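Local coordinates for ferripyochelin binding protein (Pyrococcus horikoshii, PDB 1V3W), which is a gamma-class carbonic anhydrase that interconverts carbon dioxide and bicarbonate, has a left-handed beta-helix fold and binds zinc and calcium, at the interface of chains A and B. Residues are numbered along the deposited sequence; one frame, centred on the assembly and turned at random. Chains: chain A/B, ferripyochelin binding protein.

Contact 1: the interface of chains A and B. Residues chain A 63, 65, 85, 87, 102; chain B 60-61, 82-83, 99.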
ATOM      1  N   SER A  63       1.685  -4.135   5.363  1.00  6.18           N
ATOM      2  CA  SER A  63       1.736  -3.598   6.716  1.00  4.82           C
ATOM      3  C   SER A  63       1.162  -4.659   7.646  1.00  4.59           C
ATOM      4  O   SER A  63       0.161  -5.303   7.321  1.00  5.54           O
ATOM      5  CB  SER A  63       0.895  -2.325   6.864  1.00  7.60           C
ATOM      6  OG  SER A  63       1.426  -1.263   6.101  1.00  6.43           O
ATOM      7  N   HIS A  65       0.179  -5.091  11.779  1.00  6.99           N
ATOM      8  CA  HIS A  65       0.050  -4.421  13.060  1.00  7.13           C
ATOM      9  C   HIS A  65      -0.873  -5.242  13.947  1.00  6.23           C
ATOM     10  O   HIS A  65      -1.320  -6.324  13.558  1.00  6.70           O
ATOM     11  CB  HIS A  65      -0.516  -3.013  12.868  1.00  7.57           C
ATOM     12  CG  HIS A  65      -0.321  -2.121  14.053  1.00  7.33           C
ATOM     13  ND1 HIS A  65      -1.282  -1.233  14.484  1.00  8.47           N
ATOM     14  CD2 HIS A  65       0.729  -1.979  14.896  1.00  8.01           C
ATOM     15  CE1 HIS A  65      -0.834  -0.584  15.545  1.00  9.21           C
ATOM     16  NE2 HIS A  65       0.383  -1.019  15.816  1.00  9.08           N
ATOM     17  N   MET A  85      -2.590  -6.217   4.065  1.00  5.61           N
ATOM     18  CA  MET A  85      -2.514  -5.675   5.409  1.00  4.27           C
ATOM     19  C   MET A  85      -3.136  -6.669   6.386  1.00  5.81           C
ATOM     20  O   MET A  85      -4.290  -7.060   6.230  1.00  6.71           O
ATOM     21  CB  MET A  85      -3.258  -4.336   5.447  1.00  6.30           C
ATOM     22  CG  MET A  85      -2.887  -3.398   6.580  1.00  6.07           C
ATOM     23  SD  MET A  85      -3.489  -3.913   8.187  1.00  7.64           S
ATOM     24  CE  MET A  85      -1.993  -3.722   9.176  1.00  7.34           C
ATOM     25  N   HIS A  87      -4.042  -7.253  10.339  1.00  7.33           N
ATOM     26  CA  HIS A  87      -4.183  -6.542  11.600  1.00  8.21           C
ATOM     27  C   HIS A  87      -4.776  -7.371  12.734  1.00  7.08           C
ATOM     28  O   HIS A  87      -5.961  -7.702  12.713  1.00  8.50           O
ATOM     29  CB  HIS A  87      -5.032  -5.287  11.380  1.00  8.79           C
ATOM     30  CG  HIS A  87      -4.782  -4.212  12.387  1.00  7.23           C
ATOM     31  ND1 HIS A  87      -5.193  -4.312  13.698  1.00  9.91           N
ATOM     32  CD2 HIS A  87      -4.107  -3.042  12.291  1.00  7.39           C
ATOM     33  CE1 HIS A  87      -4.780  -3.250  14.367  1.00  9.14           C
ATOM     34  NE2 HIS A  87      -4.117  -2.465  13.537  1.00 10.24           N
ATOM     35  N   VAL A 102      -7.075  -7.574   2.970  1.00  6.05           N
ATOM     36  CA  VAL A 102      -7.055  -7.095   4.348  1.00  7.36           C
ATOM     37  C   VAL A 102      -7.592  -8.177   5.277  1.00  7.56           C
ATOM     38  O   VAL A 102      -8.625  -8.780   4.999  1.00  8.96           O
ATOM     39  CB  VAL A 102      -7.937  -5.835   4.521  1.00  7.62           C
ATOM     40  CG1 VAL A 102      -7.856  -5.330   5.955  1.00 10.17           C
ATOM     41  CG2 VAL A 102      -7.506  -4.754   3.538  1.00  8.21           C
TER
ATOM     42  N   ASP B  60       0.904   3.399   8.621  1.00  6.85           N
ATOM     43  CA  ASP B  60       1.891   2.775   7.745  1.00  6.42           C
ATOM     44  C   ASP B  60       1.426   2.541   6.320  1.00  3.78           C
ATOM     45  O   ASP B  60       0.311   2.089   6.082  1.00  5.01           O
ATOM     46  CB  ASP B  60       2.347   1.433   8.330  1.00  6.24           C
ATOM     47  CG  ASP B  60       2.345   1.424   9.844  1.00  7.81           C
ATOM     48  OD1 ASP B  60       3.430   1.515  10.455  1.00  7.19           O
ATOM     49  OD2 ASP B  60       1.244   1.329  10.420  1.00  7.60           O
ATOM     50  N   ASN B  61       2.315   2.838   5.378  1.00  5.53           N
ATOM     51  CA  ASN B  61       2.067   2.643   3.953  1.00  5.85           C
ATOM     52  C   ASN B  61       0.883   3.391   3.359  1.00  5.41           C
ATOM     53  O   ASN B  61       0.366   3.022   2.302  1.00  6.41           O
ATOM     54  CB  ASN B  61       1.980   1.144   3.643  1.00  3.06           C
ATOM     55  CG  ASN B  61       3.351   0.501   3.569  1.00  6.40           C
ATOM     56  OD1 ASN B  61       4.225   0.997   2.867  1.00  7.87           O
ATOM     57  ND2 ASN B  61       3.547  -0.596   4.289  1.00  7.10           N
ATOM     58  N   HIS B  82      -3.921   1.945   7.990  1.00  5.05           N
ATOM     59  CA  HIS B  82      -2.813   1.366   7.258  1.00  6.04           C
ATOM     60  C   HIS B  82      -3.177   1.142   5.798  1.00  5.69           C
ATOM     61  O   HIS B  82      -4.261   0.642   5.492  1.00  6.38           O
ATOM     62  CB  HIS B  82      -2.447  -0.013   7.825  1.00  6.83           C
ATOM     63  CG  HIS B  82      -2.338  -0.066   9.315  1.00  9.52           C
ATOM     64  ND1 HIS B  82      -1.187   0.273   9.995  1.00  8.20           N
ATOM     65  CD2 HIS B  82      -3.230  -0.451  10.258  1.00  7.54           C
ATOM     66  CE1 HIS B  82      -1.375   0.096  11.290  1.00  7.88           C
ATOM     67  NE2 HIS B  82      -2.608  -0.342  11.477  1.00  8.25           N
ATOM     68  N   ASN B  83      -2.273   1.523   4.907  1.00  4.52           N
ATOM     69  CA  ASN B  83      -2.440   1.356   3.476  1.00  5.55           C
ATOM     70  C   ASN B  83      -3.599   2.031   2.768  1.00  7.30           C
ATOM     71  O   ASN B  83      -3.894   1.731   1.607  1.00  8.52           O
ATOM     72  CB  ASN B  83      -2.408  -0.131   3.152  1.00  2.57           C
ATOM     73  CG  ASN B  83      -1.050  -0.706   3.366  1.00  2.99           C
ATOM     74  OD1 ASN B  83      -0.579  -0.795   4.494  1.00  4.10           O
ATOM     75  ND2 ASN B  83      -0.381  -1.051   2.278  1.00  5.85           N
ATOM     76  N   ILE B  99      -8.767   0.642   6.769  1.00  8.16           N
ATOM     77  CA  ILE B  99      -7.546   0.061   6.247  1.00  6.80           C
ATOM     78  C   ILE B  99      -7.717  -0.221   4.763  1.00  7.11           C
ATOM     79  O   ILE B  99      -8.725  -0.781   4.327  1.00  7.72           O
ATOM     80  CB  ILE B  99      -7.214  -1.247   6.994  1.00  6.82           C
ATOM     81  CG1 ILE B  99      -6.833  -0.918   8.437  1.00  7.81           C
ATOM     82  CG2 ILE B  99      -6.092  -1.997   6.286  1.00  6.61           C
ATOM     83  CD1 ILE B  99      -6.743  -2.127   9.338  1.00  8.60           C
TER

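Contact 2: the interface of chains A and B. Residues chain A 2-4, 24; chain B 21-22, 170, 172.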
ATOM      1  N   ALA A   2      15.259  -1.794   8.198  1.00 25.29           N
ATOM      2  CA  ALA A   2      15.651  -0.754   9.121  1.00 17.60           C
ATOM      3  C   ALA A   2      15.000  -1.490  10.280  1.00 17.21           C
ATOM      4  O   ALA A   2      13.799  -1.756  10.249  1.00 13.00           O
ATOM      5  CB  ALA A   2      14.924   0.540   8.810  1.00 23.46           C
ATOM      6  N   ILE A   3      15.789  -1.835  11.288  1.00 11.31           N
ATOM      7  CA  ILE A   3      15.276  -2.570  12.432  1.00 10.92           C
ATOM      8  C   ILE A   3      15.362  -1.729  13.697  1.00 11.65           C
ATOM      9  O   ILE A   3      16.364  -1.058  13.943  1.00 11.90           O
ATOM     10  CB  ILE A   3      16.058  -3.890  12.606  0.50  9.80           C
ATOM     11  CG1 ILE A   3      15.968  -4.702  11.308  0.50 15.62           C
ATOM     12  CG2 ILE A   3      15.491  -4.695  13.767  1.00 11.35           C
ATOM     13  CD1 ILE A   3      14.706  -5.105  10.743  0.50 18.27           C
ATOM     14  N   TYR A   4      14.301  -1.767  14.499  1.00  9.51           N
ATOM     15  CA  TYR A   4      14.247  -0.978  15.730  1.00  8.39           C
ATOM     16  C   TYR A   4      13.687  -1.686  16.954  1.00  8.51           C
ATOM     17  O   TYR A   4      12.909  -2.630  16.849  1.00 10.53           O
ATOM     18  CB  TYR A   4      13.350   0.251  15.531  1.00  7.05           C
ATOM     19  CG  TYR A   4      13.626   1.100  14.318  1.00  8.44           C
ATOM     20  CD1 TYR A   4      14.316   2.306  14.430  1.00  9.01           C
ATOM     21  CD2 TYR A   4      13.184   0.704  13.056  1.00 10.78           C
ATOM     22  CE1 TYR A   4      14.558   3.099  13.313  1.00  8.29           C
ATOM     23  CE2 TYR A   4      13.422   1.487  11.934  1.00 10.16           C
ATOM     24  CZ  TYR A   4      14.107   2.680  12.067  1.00  9.62           C
ATOM     25  OH  TYR A   4      14.339   3.447  10.952  1.00 12.51           O
ATOM     26  N   VAL A  24      10.682  -2.178   7.405  1.00  6.29           N
ATOM     27  CA  VAL A  24      10.743  -1.590   8.738  1.00  6.70           C
ATOM     28  C   VAL A  24      10.197  -2.595   9.740  1.00  6.66           C
ATOM     29  O   VAL A  24       9.029  -2.987   9.670  1.00  8.04           O
ATOM     30  CB  VAL A  24       9.920  -0.284   8.822  1.00  6.50           C
ATOM     31  CG1 VAL A  24       9.959   0.270  10.237  1.00  7.70           C
ATOM     32  CG2 VAL A  24      10.486   0.743   7.857  1.00  8.10           C
TER
ATOM     33  N   GLU B  21      11.095   8.295  10.721  1.00  9.04           N
ATOM     34  CA  GLU B  21      12.132   8.594   9.739  1.00  8.09           C
ATOM     35  C   GLU B  21      11.937   7.847   8.425  1.00  9.61           C
ATOM     36  O   GLU B  21      12.524   8.212   7.404  1.00 11.16           O
ATOM     37  CB  GLU B  21      13.530   8.308  10.306  1.00  9.06           C
ATOM     38  CG  GLU B  21      13.758   6.896  10.812  1.00 13.18           C
ATOM     39  CD  GLU B  21      15.182   6.688  11.304  1.00 20.30           C
ATOM     40  OE1 GLU B  21      15.827   7.685  11.697  1.00 21.14           O
ATOM     41  OE2 GLU B  21      15.653   5.532  11.309  1.00 15.88           O
ATOM     42  N   ASN B  22      11.094   6.819   8.443  1.00  8.01           N
ATOM     43  CA  ASN B  22      10.822   6.046   7.242  1.00  8.40           C
ATOM     44  C   ASN B  22       9.580   6.538   6.522  1.00 10.88           C
ATOM     45  O   ASN B  22       9.144   5.942   5.544  1.00 10.96           O
ATOM     46  CB  ASN B  22      10.683   4.568   7.596  1.00  8.31           C
ATOM     47  CG  ASN B  22      11.947   4.012   8.190  1.00 12.10           C
ATOM     48  OD1 ASN B  22      12.907   3.716   7.475  1.00 15.32           O
ATOM     49  ND2 ASN B  22      11.976   3.902   9.509  1.00 11.92           N
ATOM     50  N   ARG B 170      11.998   4.781  20.764  1.00 13.22           N
ATOM     51  CA  ARG B 170      12.488   4.114  19.561  1.00 14.69           C
ATOM     52  C   ARG B 170      14.010   4.156  19.508  1.00 13.83           C
ATOM     53  O   ARG B 170      14.624   5.161  19.867  1.00 16.96           O
ATOM     54  CB  ARG B 170      11.920   4.782  18.304  1.00 15.43           C
ATOM     55  CG  ARG B 170      10.531   4.303  17.901  1.00 15.77           C
ATOM     56  CD  ARG B 170      10.583   2.955  17.181  1.00 13.76           C
ATOM     57  NE  ARG B 170      11.113   3.062  15.822  1.00 11.17           N
ATOM     58  CZ  ARG B 170      10.459   3.597  14.793  1.00  9.63           C
ATOM     59  NH1 ARG B 170       9.235   4.084  14.951  1.00  9.11           N
ATOM     60  NH2 ARG B 170      11.033   3.651  13.600  1.00 11.37           N
ATOM     61  N   ARG B 172      17.182   2.563  16.811  1.00 14.57           N
ATOM     62  CA  ARG B 172      17.591   1.762  15.654  1.00 17.94           C
ATOM     63  C   ARG B 172      18.745   0.853  16.046  1.00 23.60           C
ATOM     64  O   ARG B 172      19.678   1.278  16.731  1.00 27.23           O
ATOM     65  CB  ARG B 172      18.022   2.667  14.489  1.00 20.54           C
ATOM     66  CG  ARG B 172      18.611   1.935  13.268  1.00 28.04           C
ATOM     67  CD  ARG B 172      17.679   1.996  12.057  1.00 34.85           C
ATOM     68  NE  ARG B 172      18.369   1.805  10.778  1.00 36.07           N
ATOM     69  CZ  ARG B 172      18.807   2.795  10.003  1.00 42.66           C
ATOM     70  NH1 ARG B 172      18.633   4.058  10.371  1.00 45.61           N
ATOM     71  NH2 ARG B 172      19.407   2.525   8.850  1.00 47.37           N
TER
HETATM   72  O   HOH W   1      18.454  -1.232  11.290  1.00 19.09           O

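Contact 1: the interface of chains A and B
A:Ser63 meets two asparagines of chain B through its hydroxyl. OG, anti to its own carbonyl carbon, points at both side-chain amides and is gripped by two hydrogen bonds. As donor it reaches the amide oxygen of B:Asn83, OG to OD1 2.6 Å, in the carbonyl plane with a C=O...donor angle of 151°. As acceptor it takes the amide N-H of B:Asn61, ND2 to OG 2.9 Å, a nearly straight bond (166° at H) near the amide plane. Both roles are thus used, which fixes the hydroxyl's rotation.

The ring contacts centre on B:His82. Its NE2 approaches the imidazole of A:His87 at the edge and in plane, 3.3 Å from NE2 of that ring. A:His65 packs edge-to-face with B:His82, centroids 5.0 Å apart and planes 60° apart, its ND1 3.4 Å from B:His82 NE2. That ND1 and the NE2 atoms of A:His87 and B:His82 draw together, as expected if these nitrogens share a zinc ion. On one face of the B:His82 ring sits the methyl CE of A:Met85, offset toward the rim, 3.9 Å from the centroid, brought there by bends at chi2 and chi3. Within chain B, ND1 donates to the carboxylate OD2 of B:Asp60 (2.7 Å), meeting its anti side in a bent bond. This second-shell bond restrains the ring's rotation and may make NE2 a stronger electron donor.

Apolar packing continues beside the rings. The CG2 branch of B:Ile99 touches A:Met85 CG at 3.5 Å and also meets CG1 of A:Val102. Its CD1 branch lies near the sulfur of A:Met85 and at the in-plane edge of B:His82.

A:His65, A:His87 and B:His82 are zinc-binding histidines, two from one subunit and one from its neighbour, as in gamma-class carbonic anhydrases. The contact therefore builds the intersubunit active site, and the bond from B:Asn61, also a calcium-binding residue, may couple that metal site to the interface.

Contact 2: the interface of chains A and B
A:Tyr4, in strand 2-6, pairs with B:Arg172, in strand 170-172, through an antiparallel beta bridge, and the carbonyl O of A:Ile3 lies 3.5 Å from B:Arg172 CA. The tyrosine side chain then reaches across to chain B, CG anti to its carbonyl carbon (chi1 -50°).

Its phenol hydroxyl is held twice. OH donates to the carboxylate of B:Glu21, at 2.5 Å from OE2, using the anti lone pair; ring and carboxylate planes are 68° apart. It accepts from the amide of B:Asn22, ND2 to OH 2.8 Å, tip to tip and nearly straight (164° at H). B:Arg170 comes over one ring face: its NH2 stands 3.4 Å from the centroid, a cation-pi contact with the guanidinium turned almost upright on the ring. The bends at chi2 and chi3 of B:Arg170 fold its chain back to this position.

Over the opposite face, offset toward the CE1-CZ rim, CD of B:Arg172 lies 3.5 Å from CE1 of A:Tyr4, though this arginine is poorly ordered; the two arginines thus flank the ring. Its NE shares a water with the backbone N of A:Ile3, which is 2.7 Å from that water. Near the tyrosine hydroxyl, A:Val24 CG2 meets B:Asn22 CG tip to tip at 3.6 Å.

The N-terminal strand of one subunit thus meets an early loop and the C-terminal strand of the next, that strand following helix 146-169.

The C-alpha centres of contact 1 and contact 2 are about 17 Å apart on one A-B interface, and they share no residue. Contact 1 lies midway along the beta-helix, joining strands 63-65, 85-87 and 102-103 of chain A to loops of chain B; contact 2 lies near the end carrying both termini. Because the interface is not an exact two-fold and the assembly holds three copies, each subunit probably turns the A-type surface to one neighbour and the B-type to the other, giving three such zinc sites. Contact 2 may help set the subunit positions on which contact 1's zinc geometry depends.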